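Local coordinates for bartonella effector protein (Bep) substrate of VirB T4SS (Bartonella clarridgeiae, PDB 4YK2) that is a Bartonella effector translocated by the VirB type IV secretion system, represented here by its BID domain, which probably serves as the secretion signal, at residues Q52-N57 with S82-A87; I47-Q52 with S107-A112. One frame throughout, in Å; residues are numbered along the deposited sequence.

Interaction 1 of 2, residues Q52-N57 with S82-A87; sequences QNQLAN and SFAKLA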
# COMPACT_ATOMS: atom_id res chain seq x y z
N GLN A 52 -6.64 5.36 -6.80
CA GLN A 52 -5.22 5.22 -6.47
C GLN A 52 -4.90 5.79 -5.09
O GLN A 52 -3.85 5.47 -4.51
CB GLN A 52 -4.36 5.88 -7.54
CG GLN A 52 -4.53 7.36 -7.69
CD GLN A 52 -3.79 7.88 -8.92
OE1 GLN A 52 -2.69 7.42 -9.25
NE2 GLN A 52 -4.42 8.81 -9.63
N ASN A 53 -5.80 6.61 -4.54
CA ASN A 53 -5.61 7.15 -3.20
C ASN A 53 -6.58 6.58 -2.17
O ASN A 53 -6.84 7.21 -1.15
CB ASN A 53 -5.72 8.68 -3.24
CG ASN A 53 -4.66 9.31 -4.12
OD1 ASN A 53 -3.47 8.98 -4.01
ND2 ASN A 53 -5.08 10.17 -5.03
N GLN A 54 -7.12 5.39 -2.43
CA GLN A 54 -8.13 4.79 -1.55
C GLN A 54 -7.67 4.72 -0.08
O GLN A 54 -8.42 5.01 0.85
CB GLN A 54 -8.51 3.38 -2.04
CG GLN A 54 -9.72 2.80 -1.31
CD GLN A 54 -10.98 3.57 -1.65
OE1 GLN A 54 -11.36 3.66 -2.81
NE2 GLN A 54 -11.59 4.18 -0.65
N LEU A 55 -6.41 4.35 0.11
CA LEU A 55 -5.90 4.11 1.46
C LEU A 55 -5.05 5.26 2.00
O LEU A 55 -4.21 5.04 2.88
CB LEU A 55 -5.07 2.83 1.49
CG LEU A 55 -5.78 1.57 0.99
CD1 LEU A 55 -4.80 0.40 0.95
CD2 LEU A 55 -7.06 1.21 1.83
N ALA A 56 -5.27 6.47 1.49
CA ALA A 56 -4.53 7.65 1.96
C ALA A 56 -4.52 7.78 3.49
O ALA A 56 -3.49 8.04 4.10
CB ALA A 56 -5.10 8.94 1.32
N ASN A 57 -5.68 7.59 4.12
CA ASN A 57 -5.76 7.67 5.58
C ASN A 57 -4.79 6.68 6.22
O ASN A 57 -4.01 7.05 7.11
CB ASN A 57 -7.18 7.38 6.08
CG ASN A 57 -8.18 8.47 5.72
OD1 ASN A 57 -7.80 9.56 5.29
ND2 ASN A 57 -9.45 8.19 5.92
N SER A 82 -13.58 -4.08 3.69
CA SER A 82 -13.70 -3.18 4.84
C SER A 82 -13.29 -1.76 4.47
O SER A 82 -13.83 -0.80 5.00
CB SER A 82 -12.82 -3.66 6.01
OG SER A 82 -13.35 -4.83 6.60
N PHE A 83 -12.31 -1.63 3.57
CA PHE A 83 -11.83 -0.30 3.21
C PHE A 83 -12.72 0.35 2.13
O PHE A 83 -13.04 1.54 2.21
CB PHE A 83 -10.36 -0.37 2.73
CG PHE A 83 -9.41 -0.82 3.81
CD1 PHE A 83 -9.17 -0.02 4.92
CD2 PHE A 83 -8.74 -2.02 3.71
CE1 PHE A 83 -8.31 -0.42 5.93
CE2 PHE A 83 -7.85 -2.43 4.70
CZ PHE A 83 -7.63 -1.63 5.80
N ALA A 84 -13.08 -0.43 1.12
CA ALA A 84 -13.93 0.03 0.03
C ALA A 84 -14.32 -1.17 -0.79
O ALA A 84 -13.68 -2.22 -0.70
CB ALA A 84 -13.21 1.06 -0.84
N LYS A 85 -15.36 -1.03 -1.61
CA LYS A 85 -15.72 -2.08 -2.56
C LYS A 85 -14.56 -2.33 -3.52
O LYS A 85 -13.91 -1.39 -3.96
CB LYS A 85 -16.99 -1.68 -3.33
CG LYS A 85 -17.46 -2.74 -4.30
CD LYS A 85 -18.89 -2.48 -4.74
CE LYS A 85 -18.92 -1.61 -5.97
NZ LYS A 85 -18.32 -2.32 -7.13
N LEU A 86 -14.30 -3.59 -3.85
CA LEU A 86 -13.25 -3.90 -4.82
C LEU A 86 -13.67 -3.45 -6.22
O LEU A 86 -14.87 -3.39 -6.52
CB LEU A 86 -12.95 -5.40 -4.84
CG LEU A 86 -12.41 -6.02 -3.56
CD1 LEU A 86 -12.14 -7.50 -3.78
CD2 LEU A 86 -11.17 -5.31 -3.09
N ALA A 87 -12.70 -3.12 -7.05
CA ALA A 87 -12.97 -2.77 -8.44
C ALA A 87 -13.63 -3.94 -9.15
O ALA A 87 -13.48 -5.09 -8.73
CB ALA A 87 -11.70 -2.36 -9.16
O HOH W 1 -11.40 3.68 2.23
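The ring of Phe83 and the side-chain amide of Gln54 are the two flat groups here, and each has an alkyl group over a face. On the ring it is Leu55 CD2, which stands 4.1 Å from the centroid and 28° off the normal, a CH-pi contact. The methyl is displaced toward the root of the ring: its nearest ring atom is Phe83 CG, at 3.7 Å from Leu55 CD2. The two side chains cross at about a right angle. On the amide it is Ala84 CB, 3.5 Å from Gln54 CD, with Gln54 OE1 and NE2 at similar range. The bend at chi2 (67°) brings the amide back to Ala84, and chi3 (60°) turns its plane so that the methyl lies over the face.

Gln54 NE2 and Phe83 O are 4.2 Å apart. One water joins them, accepting from Gln54 NE2 at 2.9 Å and donating to Phe83 O at 2.7 Å. No direct hydrogen bond crosses, so the polar link found between the segments is this water bridge. Phe83 also packs on Thr75 and Leu76 of helix 69-78. Leu55 is the N-cap residue of helix 56-64, within a type I turn from Asn53 to Ala56. The contact thus joins this turn, between helices 21-49 and 56-64, to the loop from helix 69-78 to strand 90-91 in the BID domain, a four-helix bundle topped with a hook.

Interaction 2 of 2, residues I47-Q52 with S107-A112; sequences IVFGNQ and SKLVEA. With SO4 (sulfate ion), chain E.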
# COMPACT_ATOMS: atom_id res chain seq x y z
N ILE A 47 -5.88 -0.53 -9.20
CA ILE A 47 -6.32 -1.84 -9.67
C ILE A 47 -7.27 -2.52 -8.67
O ILE A 47 -8.30 -3.09 -9.06
CB ILE A 47 -5.12 -2.77 -9.96
CG1 ILE A 47 -4.23 -2.17 -11.06
CG2 ILE A 47 -5.62 -4.15 -10.37
CD1 ILE A 47 -2.87 -2.88 -11.23
N VAL A 48 -6.91 -2.47 -7.40
CA VAL A 48 -7.69 -3.15 -6.36
C VAL A 48 -9.03 -2.43 -6.09
O VAL A 48 -10.07 -3.07 -5.99
CB VAL A 48 -6.87 -3.29 -5.06
CG1 VAL A 48 -7.74 -3.81 -3.93
CG2 VAL A 48 -5.66 -4.19 -5.28
N PHE A 49 -8.99 -1.10 -5.99
CA PHE A 49 -10.15 -0.33 -5.53
C PHE A 49 -10.71 0.63 -6.56
O PHE A 49 -11.79 1.17 -6.38
CB PHE A 49 -9.79 0.48 -4.27
CG PHE A 49 -9.47 -0.37 -3.07
CD1 PHE A 49 -10.46 -1.16 -2.48
CD2 PHE A 49 -8.20 -0.36 -2.51
CE1 PHE A 49 -10.19 -1.93 -1.36
CE2 PHE A 49 -7.91 -1.13 -1.38
CZ PHE A 49 -8.90 -1.92 -0.80
N GLY A 50 -9.98 0.87 -7.65
CA GLY A 50 -10.44 1.85 -8.62
C GLY A 50 -10.16 3.27 -8.17
O GLY A 50 -10.68 4.21 -8.75
N ASN A 51 -9.35 3.43 -7.13
CA ASN A 51 -8.98 4.76 -6.61
C ASN A 51 -7.55 4.69 -6.11
O ASN A 51 -7.26 4.02 -5.11
CB ASN A 51 -9.94 5.21 -5.49
CG ASN A 51 -9.64 6.63 -4.98
OD1 ASN A 51 -8.59 7.21 -5.26
ND2 ASN A 51 -10.59 7.19 -4.25
N GLN A 52 -6.64 5.36 -6.80
CA GLN A 52 -5.22 5.22 -6.47
C GLN A 52 -4.90 5.79 -5.09
O GLN A 52 -3.85 5.47 -4.51
CB GLN A 52 -4.36 5.88 -7.54
CG GLN A 52 -4.53 7.36 -7.69
CD GLN A 52 -3.79 7.88 -8.92
OE1 GLN A 52 -2.69 7.42 -9.25
NE2 GLN A 52 -4.42 8.81 -9.63
N SER A 107 -2.33 -9.17 -2.84
CA SER A 107 -1.06 -9.64 -2.28
C SER A 107 0.09 -8.63 -2.52
O SER A 107 0.82 -8.28 -1.60
CB SER A 107 -0.70 -11.01 -2.88
OG SER A 107 0.48 -11.52 -2.29
N LYS A 108 0.22 -8.14 -3.75
CA LYS A 108 1.31 -7.21 -4.05
C LYS A 108 1.06 -5.84 -3.41
O LYS A 108 2.02 -5.16 -3.04
CB LYS A 108 1.52 -7.08 -5.56
CG LYS A 108 2.30 -8.26 -6.19
CD LYS A 108 3.80 -8.21 -5.85
CE LYS A 108 4.59 -9.31 -6.59
NZ LYS A 108 6.06 -9.09 -6.51
N LEU A 109 -0.20 -5.44 -3.26
CA LEU A 109 -0.50 -4.19 -2.56
C LEU A 109 -0.06 -4.28 -1.09
O LEU A 109 0.57 -3.36 -0.56
CB LEU A 109 -2.01 -3.86 -2.66
CG LEU A 109 -2.53 -2.62 -1.92
CD1 LEU A 109 -1.73 -1.37 -2.27
CD2 LEU A 109 -4.02 -2.40 -2.22
N VAL A 110 -0.36 -5.39 -0.44
CA VAL A 110 0.11 -5.62 0.93
C VAL A 110 1.65 -5.55 1.02
O VAL A 110 2.21 -4.93 1.93
CB VAL A 110 -0.44 -6.97 1.46
CG1 VAL A 110 0.20 -7.34 2.79
CG2 VAL A 110 -1.99 -6.91 1.57
N GLU A 111 2.34 -6.18 0.07
CA GLU A 111 3.81 -6.17 0.10
C GLU A 111 4.35 -4.76 -0.06
O GLU A 111 5.33 -4.39 0.60
CB GLU A 111 4.39 -7.05 -1.00
CG GLU A 111 4.20 -8.53 -0.75
CD GLU A 111 5.01 -9.39 -1.71
OE1 GLU A 111 6.10 -8.95 -2.14
OE2 GLU A 111 4.54 -10.49 -2.03
N ALA A 112 3.72 -3.96 -0.91
CA ALA A 112 4.21 -2.61 -1.14
C ALA A 112 4.01 -1.75 0.11
O ALA A 112 4.84 -0.90 0.42
CB ALA A 112 3.52 -1.99 -2.33
S SO4 E . -14.34 7.11 -5.02
O1 SO4 E . -13.97 6.38 -6.23
O2 SO4 E . -13.49 6.67 -3.92
O3 SO4 E . -15.73 6.81 -4.68
O4 SO4 E . -14.19 8.55 -5.24
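Leu109 reaches across to Val48 and Phe49 from helix 106-123. The bond from CA to CB already heads toward residues 47-52, but CB has no atom of theirs within 4.2 Å. CG extends the approach, being anti to the backbone N (chi1 177°). Of the two branches it is CD2 that does the touching: Leu109 CD2 lies 3.9 Å from Val48 CG2, with Val48 CB only slightly farther. The same methyl meets Phe49 CE2 at 4.2 Å, the Leu109 and Phe49 side chains crossing at about a right angle. Leu109 also touches Ser45 and Leu76.

Val48 CG2 turns to Leu109, while Val48 CG1 sits 3.6 Å above the plane of the neighbouring Phe49 ring, over its centre, so the two residues form one apolar surface at the end of helix 21-49. The helix ends at Phe49; Gly50, with positive phi (79°), is the first residue to leave right-handed helical geometry. Beyond it Asn51 ND2 donates to O2 of a sulfate ion at 3.0 Å, with an N-H...O angle of 149°, and Asn51 OD1 accepts from Asn53 N; both bonds lie beside the contact and take no part in it.

No hydrogen bond crosses between the segments, and all three touching residues are buried. They meet through carbon atoms alone, so van der Waals contact and burial of apolar surface probably hold helix 106-123 against the end of helix 21-49.

How the interactions relate
Interactions 1 and 2 have centres about 8 Å apart and share Gln52. Along the chain, both segments of interaction 1 fall between the helices joined in interaction 2. Phe49 links them physically: its CG lies 3.6 Å from Gln54 CG, and its CE1 is equally far from Ala84 O. A probable hydrogen bond from Ala87 N to Val48 O, 2.8 Å, ties the loop 82-87 to the last turn of helix 21-49. The sulfate held by Asn51 in interaction 2 lies about 4 Å from the side chain of Gln54 in interaction 1, measured between nearest atoms. The ion probably comes from the crystallisation liquor, so a physiological site cannot be inferred from it.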